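Local structure of beta-N-acetylglucosaminidase (Thermotoga maritima, 3WO8) at residues L16-F21 / R39-L44; D68-S73 / G118-F123. The protein probably hydrolyses terminal non-reducing N-acetyl-D-hexosamine residues from N-acetyl-beta-D-hexosaminides, as a member of glycosyl hydrolase family 3. All coordinates share one frame; numbering follows the deposited sequence.

Contact 1 (L16-F21 / R39-L44); sequences LGKLFF and RPTGIL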
ATOM      1  N   LEU B  16      28.849 -18.606  -8.482  1.00 69.76           N
ATOM      2  CA  LEU B  16      29.349 -17.310  -7.978  1.00 73.16           C
ATOM      3  C   LEU B  16      28.422 -16.100  -8.266  1.00 68.30           C
ATOM      4  O   LEU B  16      28.730 -14.949  -7.922  1.00 54.44           O
ATOM      5  CB  LEU B  16      30.771 -17.022  -8.507  1.00 82.42           C
ATOM      6  CG  LEU B  16      31.109 -17.189  -9.994  1.00 84.67           C
ATOM      7  CD1 LEU B  16      32.478 -16.599 -10.286  1.00 82.85           C
ATOM      8  CD2 LEU B  16      31.114 -18.650 -10.420  1.00 89.09           C
ATOM      9  N   GLY B  17      27.278 -16.371  -8.885  1.00 68.87           N
ATOM     10  CA  GLY B  17      26.157 -15.431  -8.869  1.00 66.33           C
ATOM     11  C   GLY B  17      25.721 -15.127  -7.437  1.00 60.81           C
ATOM     12  O   GLY B  17      25.240 -14.015  -7.149  1.00 56.98           O
ATOM     13  N   LYS B  18      25.919 -16.106  -6.540  1.00 50.44           N
ATOM     14  CA  LYS B  18      25.705 -15.915  -5.103  1.00 49.15           C
ATOM     15  C   LYS B  18      26.431 -14.712  -4.507  1.00 47.30           C
ATOM     16  O   LYS B  18      26.022 -14.222  -3.457  1.00 51.17           O
ATOM     17  CB  LYS B  18      26.119 -17.155  -4.304  1.00 50.53           C
ATOM     18  CG  LYS B  18      25.021 -18.149  -4.033  1.00 52.76           C
ATOM     19  CD  LYS B  18      24.420 -18.718  -5.307  1.00 60.16           C
ATOM     20  CE  LYS B  18      23.200 -19.556  -4.966  1.00 63.55           C
ATOM     21  NZ  LYS B  18      22.604 -20.148  -6.186  1.00 68.17           N
ATOM     22  N   LEU B  19      27.497 -14.243  -5.148  1.00 47.32           N
ATOM     23  CA  LEU B  19      28.290 -13.140  -4.589  1.00 47.04           C
ATOM     24  C   LEU B  19      27.782 -11.755  -4.895  1.00 46.33           C
ATOM     25  O   LEU B  19      28.325 -10.755  -4.381  1.00 41.56           O
ATOM     26  CB  LEU B  19      29.750 -13.254  -5.019  1.00 48.80           C
ATOM     27  CG  LEU B  19      30.593 -14.109  -4.072  1.00 52.33           C
ATOM     28  CD1 LEU B  19      29.913 -14.391  -2.732  1.00 56.06           C
ATOM     29  CD2 LEU B  19      30.911 -15.438  -4.707  1.00 51.99           C
ATOM     30  N   PHE B  20      26.708 -11.684  -5.679  1.00 46.88           N
ATOM     31  CA  PHE B  20      26.252 -10.407  -6.164  1.00 47.71           C
ATOM     32  C   PHE B  20      24.824 -10.025  -5.797  1.00 45.67           C
ATOM     33  O   PHE B  20      23.895 -10.829  -5.909  1.00 48.13           O
ATOM     34  CB  PHE B  20      26.409 -10.401  -7.662  1.00 52.84           C
ATOM     35  CG  PHE B  20      27.831 -10.253  -8.111  1.00 52.62           C
ATOM     36  CD1 PHE B  20      28.513  -9.053  -7.908  1.00 51.92           C
ATOM     37  CD2 PHE B  20      28.485 -11.306  -8.744  1.00 50.49           C
ATOM     38  CE1 PHE B  20      29.820  -8.910  -8.321  1.00 49.10           C
ATOM     39  CE2 PHE B  20      29.786 -11.158  -9.170  1.00 50.05           C
ATOM     40  CZ  PHE B  20      30.454  -9.967  -8.950  1.00 48.54           C
ATOM     41  N   PHE B  21      24.701  -8.766  -5.379  1.00 40.96           N
ATOM     42  CA  PHE B  21      23.451  -8.083  -5.131  1.00 42.49           C
ATOM     43  C   PHE B  21      23.286  -6.882  -6.112  1.00 43.43           C
ATOM     44  O   PHE B  21      24.105  -5.984  -6.153  1.00 43.34           O
ATOM     45  CB  PHE B  21      23.398  -7.601  -3.663  1.00 42.67           C
ATOM     46  CG  PHE B  21      22.056  -7.814  -3.016  1.00 43.66           C
ATOM     47  CD1 PHE B  21      20.908  -7.274  -3.580  1.00 43.45           C
ATOM     48  CD2 PHE B  21      21.933  -8.605  -1.881  1.00 43.02           C
ATOM     49  CE1 PHE B  21      19.668  -7.499  -3.011  1.00 46.17           C
ATOM     50  CE2 PHE B  21      20.699  -8.815  -1.301  1.00 45.74           C
ATOM     51  CZ  PHE B  21      19.566  -8.254  -1.858  1.00 46.91           C
ATOM     52  N   ARG B  39      23.703 -15.290 -12.367  1.00 64.34           N
ATOM     53  CA  ARG B  39      22.489 -15.620 -11.614  1.00 60.53           C
ATOM     54  C   ARG B  39      22.613 -14.934 -10.292  1.00 55.26           C
ATOM     55  O   ARG B  39      22.885 -15.560  -9.261  1.00 57.00           O
ATOM     56  CB  ARG B  39      22.265 -17.135 -11.525  1.00 62.75           C
ATOM     57  CG  ARG B  39      21.846 -17.761 -12.869  1.00 70.12           C
ATOM     58  CD  ARG B  39      20.685 -18.760 -12.773  1.00 75.92           C
ATOM     59  NE  ARG B  39      20.802 -19.616 -11.583  1.00 84.75           N
ATOM     60  CZ  ARG B  39      21.573 -20.706 -11.480  1.00 77.12           C
ATOM     61  NH1 ARG B  39      22.291 -21.111 -12.513  1.00 76.99           N
ATOM     62  NH2 ARG B  39      21.616 -21.409 -10.338  1.00 66.06           N
ATOM     63  N   PRO B  40      22.460 -13.610 -10.327  1.00 48.84           N
ATOM     64  CA  PRO B  40      22.732 -12.840  -9.131  1.00 49.69           C
ATOM     65  C   PRO B  40      21.738 -13.283  -8.074  1.00 53.15           C
ATOM     66  O   PRO B  40      20.607 -13.632  -8.414  1.00 56.62           O
ATOM     67  CB  PRO B  40      22.534 -11.396  -9.579  1.00 49.13           C
ATOM     68  CG  PRO B  40      21.692 -11.468 -10.803  1.00 48.06           C
ATOM     69  CD  PRO B  40      21.851 -12.818 -11.403  1.00 47.28           C
ATOM     70  N   THR B  41      22.169 -13.356  -6.823  1.00 50.30           N
ATOM     71  CA  THR B  41      21.307 -13.882  -5.773  1.00 49.04           C
ATOM     72  C   THR B  41      20.419 -12.733  -5.282  1.00 47.42           C
ATOM     73  O   THR B  41      19.204 -12.891  -5.142  1.00 48.65           O
ATOM     74  CB  THR B  41      22.130 -14.601  -4.649  1.00 48.48           C
ATOM     75  OG1 THR B  41      22.107 -16.016  -4.880  1.00 46.44           O
ATOM     76  CG2 THR B  41      21.570 -14.360  -3.246  1.00 52.75           C
ATOM     77  N   GLY B  42      21.047 -11.580  -5.059  1.00 45.43           N
ATOM     78  CA  GLY B  42      20.398 -10.401  -4.495  1.00 45.42           C
ATOM     79  C   GLY B  42      19.734  -9.497  -5.531  1.00 42.53           C
ATOM     80  O   GLY B  42      20.398  -8.975  -6.417  1.00 43.48           O
ATOM     81  N   ILE B  43      18.420  -9.326  -5.415  1.00 37.67           N
ATOM     82  CA  ILE B  43      17.657  -8.472  -6.318  1.00 35.80           C
ATOM     83  C   ILE B  43      17.212  -7.345  -5.438  1.00 32.42           C
ATOM     84  O   ILE B  43      16.405  -7.580  -4.572  1.00 28.65           O
ATOM     85  CB  ILE B  43      16.381  -9.171  -6.862  1.00 36.12           C
ATOM     86  CG1 ILE B  43      16.708 -10.461  -7.608  1.00 37.06           C
ATOM     87  CG2 ILE B  43      15.578  -8.229  -7.760  1.00 38.27           C
ATOM     88  CD1 ILE B  43      17.577 -10.269  -8.826  1.00 38.89           C
ATOM     89  N   LEU B  44      17.763  -6.149  -5.617  1.00 31.10           N
ATOM     90  CA  LEU B  44      17.297  -4.956  -4.896  1.00 33.14           C
ATOM     91  C   LEU B  44      16.356  -4.169  -5.807  1.00 34.72           C
ATOM     92  O   LEU B  44      16.775  -3.770  -6.876  1.00 35.74           O
ATOM     93  CB  LEU B  44      18.475  -4.079  -4.500  1.00 32.14           C
ATOM     94  CG  LEU B  44      18.139  -2.655  -4.118  1.00 34.33           C
ATOM     95  CD1 LEU B  44      17.144  -2.673  -2.969  1.00 38.45           C
ATOM     96  CD2 LEU B  44      19.358  -1.849  -3.711  1.00 34.49           C
TER
HETATM   97  O   HOH W   1      20.386 -17.647  -6.774  1.00 33.21           O

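Contact 2 (D68-S73 / G118-F123); sequences DFLISS and GLNMVF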
ATOM      1  N   ASP B  68      16.002 -18.882  -6.697  1.00 46.82           N
ATOM      2  CA  ASP B  68      15.864 -18.667  -5.298  1.00 52.48           C
ATOM      3  C   ASP B  68      16.734 -17.463  -5.009  1.00 49.75           C
ATOM      4  O   ASP B  68      17.945 -17.555  -5.162  1.00 56.70           O
ATOM      5  CB  ASP B  68      16.320 -19.933  -4.574  1.00 57.97           C
ATOM      6  CG  ASP B  68      16.166 -19.838  -3.078  1.00 64.78           C
ATOM      7  OD1 ASP B  68      15.066 -19.494  -2.595  1.00 81.11           O
ATOM      8  OD2 ASP B  68      17.140 -20.137  -2.363  1.00 69.88           O
ATOM      9  N   PHE B  69      16.109 -16.336  -4.631  1.00 45.06           N
ATOM     10  CA  PHE B  69      16.810 -15.053  -4.407  1.00 38.18           C
ATOM     11  C   PHE B  69      16.547 -14.393  -3.080  1.00 36.63           C
ATOM     12  O   PHE B  69      15.641 -14.739  -2.345  1.00 33.13           O
ATOM     13  CB  PHE B  69      16.418 -14.012  -5.434  1.00 34.97           C
ATOM     14  CG  PHE B  69      16.456 -14.494  -6.839  1.00 36.66           C
ATOM     15  CD1 PHE B  69      15.408 -15.228  -7.356  1.00 37.86           C
ATOM     16  CD2 PHE B  69      17.516 -14.178  -7.672  1.00 37.76           C
ATOM     17  CE1 PHE B  69      15.422 -15.662  -8.686  1.00 39.71           C
ATOM     18  CE2 PHE B  69      17.552 -14.632  -8.998  1.00 38.23           C
ATOM     19  CZ  PHE B  69      16.495 -15.372  -9.510  1.00 36.35           C
ATOM     20  N   LEU B  70      17.377 -13.398  -2.812  1.00 37.14           N
ATOM     21  CA  LEU B  70      17.185 -12.505  -1.728  1.00 36.89           C
ATOM     22  C   LEU B  70      16.667 -11.241  -2.334  1.00 37.91           C
ATOM     23  O   LEU B  70      17.414 -10.556  -3.007  1.00 38.70           O
ATOM     24  CB  LEU B  70      18.505 -12.207  -1.057  1.00 39.88           C
ATOM     25  CG  LEU B  70      19.107 -13.397  -0.341  1.00 40.75           C
ATOM     26  CD1 LEU B  70      20.347 -12.949   0.397  1.00 41.00           C
ATOM     27  CD2 LEU B  70      18.106 -14.019   0.621  1.00 40.33           C
ATOM     28  N   ILE B  71      15.384 -10.946  -2.081  1.00 38.05           N
ATOM     29  CA  ILE B  71      14.650  -9.831  -2.679  1.00 32.52           C
ATOM     30  C   ILE B  71      14.428  -8.773  -1.634  1.00 32.52           C
ATOM     31  O   ILE B  71      13.783  -9.019  -0.602  1.00 33.74           O
ATOM     32  CB  ILE B  71      13.329 -10.312  -3.283  1.00 33.83           C
ATOM     33  CG1 ILE B  71      13.611 -11.553  -4.143  1.00 35.28           C
ATOM     34  CG2 ILE B  71      12.748  -9.229  -4.188  1.00 35.00           C
ATOM     35  CD1 ILE B  71      12.458 -12.099  -4.981  1.00 33.51           C
ATOM     36  N   SER B  72      15.002  -7.598  -1.864  1.00 31.39           N
ATOM     37  CA  SER B  72      15.008  -6.582  -0.827  1.00 32.79           C
ATOM     38  C   SER B  72      14.615  -5.218  -1.383  1.00 33.18           C
ATOM     39  O   SER B  72      14.395  -5.103  -2.602  1.00 34.29           O
ATOM     40  CB  SER B  72      16.353  -6.512  -0.122  1.00 30.97           C
ATOM     41  OG  SER B  72      16.334  -5.467   0.850  1.00 35.31           O
ATOM     42  N   SER B  73      14.516  -4.229  -0.474  1.00 28.65           N
ATOM     43  CA  SER B  73      14.158  -2.880  -0.802  1.00 30.53           C
ATOM     44  C   SER B  73      14.792  -1.987   0.269  1.00 32.82           C
ATOM     45  O   SER B  73      15.235  -2.519   1.265  1.00 32.17           O
ATOM     46  CB  SER B  73      12.645  -2.722  -0.751  1.00 33.37           C
ATOM     47  OG  SER B  73      12.199  -2.172   0.520  1.00 31.12           O
ATOM     48  N   GLY B 118       6.396 -10.223  -1.343  1.00 39.50           N
ATOM     49  CA  GLY B 118       7.352 -11.144  -1.906  1.00 38.55           C
ATOM     50  C   GLY B 118       8.787 -10.802  -1.600  1.00 37.28           C
ATOM     51  O   GLY B 118       9.684 -11.443  -2.085  1.00 40.77           O
ATOM     52  N   LEU B 119       9.005  -9.745  -0.853  1.00 36.58           N
ATOM     53  CA  LEU B 119      10.309  -9.440  -0.361  1.00 34.88           C
ATOM     54  C   LEU B 119      10.661 -10.408   0.768  1.00 34.79           C
ATOM     55  O   LEU B 119       9.801 -10.812   1.566  1.00 37.43           O
ATOM     56  CB  LEU B 119      10.343  -8.026   0.208  1.00 35.86           C
ATOM     57  CG  LEU B 119      10.284  -6.789  -0.682  1.00 39.16           C
ATOM     58  CD1 LEU B 119      10.946  -7.026  -2.031  1.00 37.83           C
ATOM     59  CD2 LEU B 119       8.847  -6.331  -0.838  1.00 42.14           C
ATOM     60  N   ASN B 120      11.936 -10.767   0.853  1.00 32.64           N
ATOM     61  CA  ASN B 120      12.402 -11.624   1.936  1.00 30.29           C
ATOM     62  C   ASN B 120      13.602 -11.035   2.678  1.00 29.85           C
ATOM     63  O   ASN B 120      14.225 -11.699   3.466  1.00 32.30           O
ATOM     64  CB  ASN B 120      12.668 -13.010   1.384  1.00 30.05           C
ATOM     65  CG  ASN B 120      13.828 -13.043   0.397  1.00 32.53           C
ATOM     66  OD1 ASN B 120      14.522 -12.044   0.160  1.00 34.36           O
ATOM     67  ND2 ASN B 120      14.047 -14.191  -0.180  1.00 30.61           N
ATOM     68  N   MET B 121      13.876  -9.754   2.459  1.00 32.30           N
ATOM     69  CA  MET B 121      14.953  -9.063   3.102  1.00 33.34           C
ATOM     70  C   MET B 121      14.639  -7.592   3.038  1.00 34.17           C
ATOM     71  O   MET B 121      13.882  -7.172   2.138  1.00 32.94           O
ATOM     72  CB  MET B 121      16.233  -9.312   2.315  1.00 38.07           C
ATOM     73  CG  MET B 121      17.471  -8.540   2.807  1.00 40.92           C
ATOM     74  SD  MET B 121      19.050  -9.107   2.092  1.00 41.34           S
ATOM     75  CE  MET B 121      18.922 -10.824   2.468  1.00 47.89           C
ATOM     76  N   VAL B 122      15.224  -6.813   3.956  1.00 30.74           N
ATOM     77  CA  VAL B 122      15.134  -5.363   3.875  1.00 31.99           C
ATOM     78  C   VAL B 122      16.419  -4.693   4.299  1.00 32.39           C
ATOM     79  O   VAL B 122      17.072  -5.118   5.232  1.00 35.32           O
ATOM     80  CB  VAL B 122      13.964  -4.785   4.730  1.00 32.92           C
ATOM     81  CG1 VAL B 122      14.100  -5.164   6.189  1.00 36.54           C
ATOM     82  CG2 VAL B 122      13.896  -3.275   4.616  1.00 31.18           C
ATOM     83  N   PHE B 123      16.751  -3.594   3.658  1.00 31.90           N
ATOM     84  CA  PHE B 123      17.909  -2.873   4.085  1.00 33.98           C
ATOM     85  C   PHE B 123      17.596  -1.963   5.232  1.00 30.83           C
ATOM     86  O   PHE B 123      17.782  -0.795   5.163  1.00 32.05           O
ATOM     87  CB  PHE B 123      18.612  -2.185   2.905  1.00 37.83           C
ATOM     88  CG  PHE B 123      19.186  -3.176   1.886  1.00 41.11           C
ATOM     89  CD1 PHE B 123      19.868  -4.297   2.298  1.00 45.32           C
ATOM     90  CD2 PHE B 123      19.036  -2.987   0.552  1.00 42.49           C
ATOM     91  CE1 PHE B 123      20.397  -5.197   1.400  1.00 47.96           C
ATOM     92  CE2 PHE B 123      19.565  -3.881  -0.354  1.00 47.98           C
ATOM     93  CZ  PHE B 123      20.245  -4.993   0.065  1.00 47.25           C
TER

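Contact 1 (L16-F21 / R39-L44)
F21 lays one face of its ring over the backbone of G42. The approach is probably drawn too close in the model, but a glycine fits here because a side chain would point into the phenyl group. At the ring's edge lies L44 N, and CE1 of F21 reaches CB of L44 at 3.9 Å. G17 also meets bare backbone: its CA is 3.3 Å from R39 O, and a CB in that direction would collide with the carbonyl oxygen. Further out, K18 and T41 cross obliquely. A bend at chi2 (61°) brings the lysine's methylenes past the threonine hydroxyl, CD lying 3.6 Å from T41 OG1. A water 3.0 Å from T41 OG1 also takes a weak bond from K18 NZ. K18 NZ and R39 NH2 are 4.5 Å apart, so these like charges would be expected to repel mildly.

The backbone sets these positions. G42 N donates to F20 O at 3.1 Å, nearly straight at 163°, while T41 N divides weak bonds between G17 O and F20 O. G17 O also accepts F20 N at 3.1 Å, which ties the short 3-10 turn to the start of the strand.

F21 and G42 form a parallel bridge, extended by a G42–C22 backbone bond, in the first beta-alpha-beta unit of the TIM barrel: strand 20-24, helix 29-37, strand 42-45. Strand 283-286 pairs with F21 on its other side. F20 packs on helix 292-304, L19 on helix 310-326, and T41 on V320 and L70.

Contact 2 (D68-S73 / G118-F123)
N120 turns its flat amide along the backbone of F69 to I71 and grips it with both polar atoms. ND2 donates to F69 O at 2.7 Å, with that oxygen close to the amide plane, and OD1 accepts I71 N at 2.6 Å, the donor tilted 32° from its carbonyl plane. With CG between the backbone N and the carbonyl carbon (chi1 66°), the amide can bond here while N120 N donates to I71 O at 2.9 Å. An alanine here would probably leave F69 O and I71 N without these partners and weaken the join between the strands. That join closes the TIM barrel, bringing its third strand, 70-72, against its short fourth, 121-122.

I71 and L119 cross at about a right angle, CG2 meeting CD1 at 3.6 Å, beside M60 of helix 53-66. Facing F21 instead, L70 receives the M121 methyl CE, which a bend at chi3 turns onto the leucine branches. S72 is small enough to lie against a ring: its OG stands 3.6 Å from the F123 plane, over the centre of one face. F123 N donates almost straight to S73 O at 3.0 Å, while S73 OG accepts H75 N.

In the fold
From the N terminus, the chain runs through strand 20-24 and helix 29-37 and returns alongside itself at contact 1, closing a short loop. Helix 53-66 then carries it from strand 42-45 to strand 70-72, where contact 2 opens; a longer excursion through helices 92-96 and 100-117 ends where 118-123 meets 68-73. The loops follow in series, neither nested nor crossed. Strands 42-45 and 70-72 are neighbours, and probable hydrogen bonds from L70 N to T41 O and from I43 N to L70 O join the two contacts directly. The first four barrel strands are thus linked in sequence, while F21 of contact 1 meets the F123 ring of contact 2.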